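Local coordinates for protein tRNA uridine(34) acetyltransferase (Methanocaldococcus infernus, PDB 6IA8) that uses radical S-adenosyl-L-methionine chemistry and acetyl-CoA to form carboxymethyluridine at the wobble position 34 of tRNAs, at residues 225-230 with 299-304. Numbering follows the deposited sequence.
Sequences LKLCKR and YEMWKR. With SO4 (sulfate ion), chain C.
Met-301 reaches from its helix to the end of helix 222-227 and makes every close contact between the two segments, a case in which a single unbranched side chain carries the meeting. Its methyl CE lies 3.7 Å from the carbonyl O of Leu-227 and meets two side chains more loosely, CG of Leu-227 and SG of Cys-228, while SD sits 4.2 Å from CA of Cys-228. The chain runs extended through chi2, and the bend at chi3 (69°) sets CE beside Leu-227 O, with SD nearly as close. Pro-260 packs on both Met-301 and Cys-228, and Glu-306 touches both Met-301 and Leu-227, so two loop residues add to the packing of the buried Met-301. NZ of Lys-229 comes to 4.6 Å from NH2 of Arg-304, a like-charged approach probably eased by the salt bridges Arg-304 makes to Glu-297 and Glu-306. Beyond the helix end, Arg-230 grips one sulfate oxygen, O2, at the edge of its guanidinium: NE donates at 2.8 Å and NH2 at 3.0 Å. Neither bond is straight (151° and 139°), as expected when two donors share one oxygen. Gly-231 N and His-232 ND1 also bind this ion, which the crystallisation medium probably supplied. A leucine in place of Arg-230 would probably leave O2 without both these donors and the sulfate more weakly held. Lys-229, with positive phi, lets Arg-230 N return to Leu-225 O at 2.9 Å and Lys-229 N to Lys-226 O, the paired bonds of a Schellman motif, here ending a helix of the radical SAM core.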
loop_
_atom_site.group_PDB
_atom_site.type_symbol
_atom_site.label_atom_id
_atom_site.label_comp_id
_atom_site.label_asym_id
_atom_site.label_seq_id
_atom_site.Cartn_x
_atom_site.Cartn_y
_atom_site.Cartn_z
ATOM N N LEU A 225 4.149 3.805 22.624
ATOM C CA LEU A 225 4.337 2.386 22.338
ATOM C C LEU A 225 4.560 1.594 23.618
ATOM O O LEU A 225 3.958 0.533 23.811
ATOM C CB LEU A 225 5.505 2.198 21.381
ATOM C CG LEU A 225 5.351 2.890 20.024
ATOM C CD1 LEU A 225 6.631 2.834 19.204
ATOM C CD2 LEU A 225 4.169 2.263 19.230
ATOM N N LYS A 226 5.420 2.095 24.508
ATOM C CA LYS A 226 5.679 1.397 25.764
ATOM C C LYS A 226 4.451 1.434 26.660
ATOM O O LYS A 226 4.098 0.430 27.291
ATOM C CB LYS A 226 6.862 2.029 26.485
ATOM C CG LYS A 226 8.210 1.814 25.825
ATOM N N LEU A 227 3.768 2.583 26.703
ATOM C CA LEU A 227 2.595 2.722 27.566
ATOM C C LEU A 227 1.517 1.704 27.198
ATOM O O LEU A 227 0.829 1.156 28.070
ATOM C CB LEU A 227 2.062 4.148 27.458
ATOM C CG LEU A 227 1.065 4.689 28.459
ATOM C CD1 LEU A 227 1.658 4.777 29.852
ATOM C CD2 LEU A 227 0.602 6.056 27.954
ATOM N N CYS A 228 1.370 1.417 25.917
ATOM C CA CYS A 228 0.391 0.445 25.451
ATOM C C CYS A 228 0.979 -0.953 25.330
ATOM O O CYS A 228 0.314 -1.860 24.824
ATOM C CB CYS A 228 -0.189 0.894 24.105
ATOM S SG CYS A 228 -0.934 2.564 24.189
ATOM N N LYS A 229 2.212 -1.143 25.768
ATOM C CA LYS A 229 2.858 -2.451 25.743
ATOM C C LYS A 229 2.851 -3.041 24.331
ATOM O O LYS A 229 2.546 -4.219 24.114
ATOM C CB LYS A 229 2.210 -3.397 26.759
ATOM C CG LYS A 229 2.434 -2.927 28.190
ATOM C CD LYS A 229 1.735 -3.780 29.242
ATOM C CE LYS A 229 1.933 -3.144 30.627
ATOM N NZ LYS A 229 1.192 -3.841 31.716
ATOM N N ARG A 230 3.202 -2.199 23.360
ATOM C CA ARG A 230 3.450 -2.673 22.006
ATOM C C ARG A 230 4.841 -3.304 21.930
ATOM O O ARG A 230 5.733 -3.018 22.736
ATOM C CB ARG A 230 3.325 -1.532 20.993
ATOM C CG ARG A 230 2.093 -0.653 21.158
ATOM C CD ARG A 230 0.775 -1.416 21.014
ATOM N NE ARG A 230 0.609 -2.014 19.694
ATOM C CZ ARG A 230 -0.559 -2.388 19.181
ATOM N NH1 ARG A 230 -1.678 -2.210 19.874
ATOM N NH2 ARG A 230 -0.612 -2.922 17.963
ATOM N N TYR A 299 -8.373 -2.509 26.313
ATOM C CA TYR A 299 -9.568 -2.652 27.133
ATOM C C TYR A 299 -9.216 -2.592 28.616
ATOM O O TYR A 299 -9.948 -1.990 29.416
ATOM C CB TYR A 299 -10.293 -3.957 26.819
ATOM C CG TYR A 299 -11.463 -4.189 27.735
ATOM C CD1 TYR A 299 -12.632 -3.468 27.583
ATOM C CD2 TYR A 299 -11.393 -5.109 28.763
ATOM C CE1 TYR A 299 -13.709 -3.672 28.412
ATOM C CE2 TYR A 299 -12.477 -5.340 29.601
ATOM C CZ TYR A 299 -13.629 -4.612 29.428
ATOM O OH TYR A 299 -14.702 -4.809 30.258
ATOM N N GLU A 300 -8.132 -3.265 29.012
ATOM C CA GLU A 300 -7.715 -3.221 30.411
ATOM C C GLU A 300 -7.407 -1.786 30.837
ATOM O O GLU A 300 -7.872 -1.319 31.882
ATOM C CB GLU A 300 -6.502 -4.126 30.629
ATOM C CG GLU A 300 -6.813 -5.615 30.582
ATOM C CD GLU A 300 -7.839 -6.034 31.629
ATOM O OE1 GLU A 300 -9.041 -6.098 31.301
ATOM O OE2 GLU A 300 -7.446 -6.287 32.787
ATOM N N MET A 301 -6.654 -1.054 30.009
ATOM C CA MET A 301 -6.353 0.346 30.297
ATOM C C MET A 301 -7.634 1.154 30.429
ATOM O O MET A 301 -7.790 1.941 31.368
ATOM C CB MET A 301 -5.456 0.919 29.192
ATOM C CG MET A 301 -4.157 0.141 29.018
ATOM S SD MET A 301 -3.152 0.709 27.634
ATOM C CE MET A 301 -2.642 2.318 28.247
ATOM N N TRP A 302 -8.572 0.958 29.496
ATOM C CA TRP A 302 -9.852 1.653 29.563
ATOM C C TRP A 302 -10.584 1.324 30.854
ATOM O O TRP A 302 -11.161 2.211 31.487
ATOM C CB TRP A 302 -10.702 1.293 28.343
ATOM C CG TRP A 302 -12.098 1.832 28.355
ATOM C CD1 TRP A 302 -12.502 3.081 27.964
ATOM C CD2 TRP A 302 -13.285 1.144 28.780
ATOM N NE1 TRP A 302 -13.863 3.206 28.106
ATOM C CE2 TRP A 302 -14.370 2.030 28.592
ATOM C CE3 TRP A 302 -13.540 -0.139 29.271
ATOM C CZ2 TRP A 302 -15.680 1.677 28.898
ATOM C CZ3 TRP A 302 -14.842 -0.486 29.573
ATOM C CH2 TRP A 302 -15.895 0.418 29.391
ATOM N N LYS A 303 -10.543 0.057 31.271
ATOM C CA LYS A 303 -11.223 -0.370 32.484
ATOM C C LYS A 303 -10.647 0.342 33.699
ATOM O O LYS A 303 -11.378 0.691 34.633
ATOM C CB LYS A 303 -11.085 -1.893 32.601
ATOM C CG LYS A 303 -11.727 -2.549 33.798
ATOM C CD LYS A 303 -11.521 -4.073 33.738
ATOM N N ARG A 304 -9.331 0.562 33.709
ATOM C CA ARG A 304 -8.695 1.195 34.859
ATOM C C ARG A 304 -8.901 2.706 34.892
ATOM O O ARG A 304 -8.443 3.358 35.837
ATOM C CB ARG A 304 -7.182 0.948 34.864
ATOM C CG ARG A 304 -6.700 -0.470 34.747
ATOM C CD ARG A 304 -5.212 -0.424 34.364
ATOM N NE ARG A 304 -4.732 -1.634 33.706
ATOM C CZ ARG A 304 -3.651 -1.680 32.935
ATOM N NH1 ARG A 304 -2.946 -0.576 32.712
ATOM N NH2 ARG A 304 -3.283 -2.823 32.375
HETATM S S SO4 C . 2.892 -4.431 18.102
HETATM O O1 SO4 C . 4.351 -4.476 17.981
HETATM O O2 SO4 C . 2.386 -3.103 17.760
HETATM O O3 SO4 C . 2.299 -5.422 17.210
HETATM O O4 SO4 C . 2.527 -4.744 19.481
#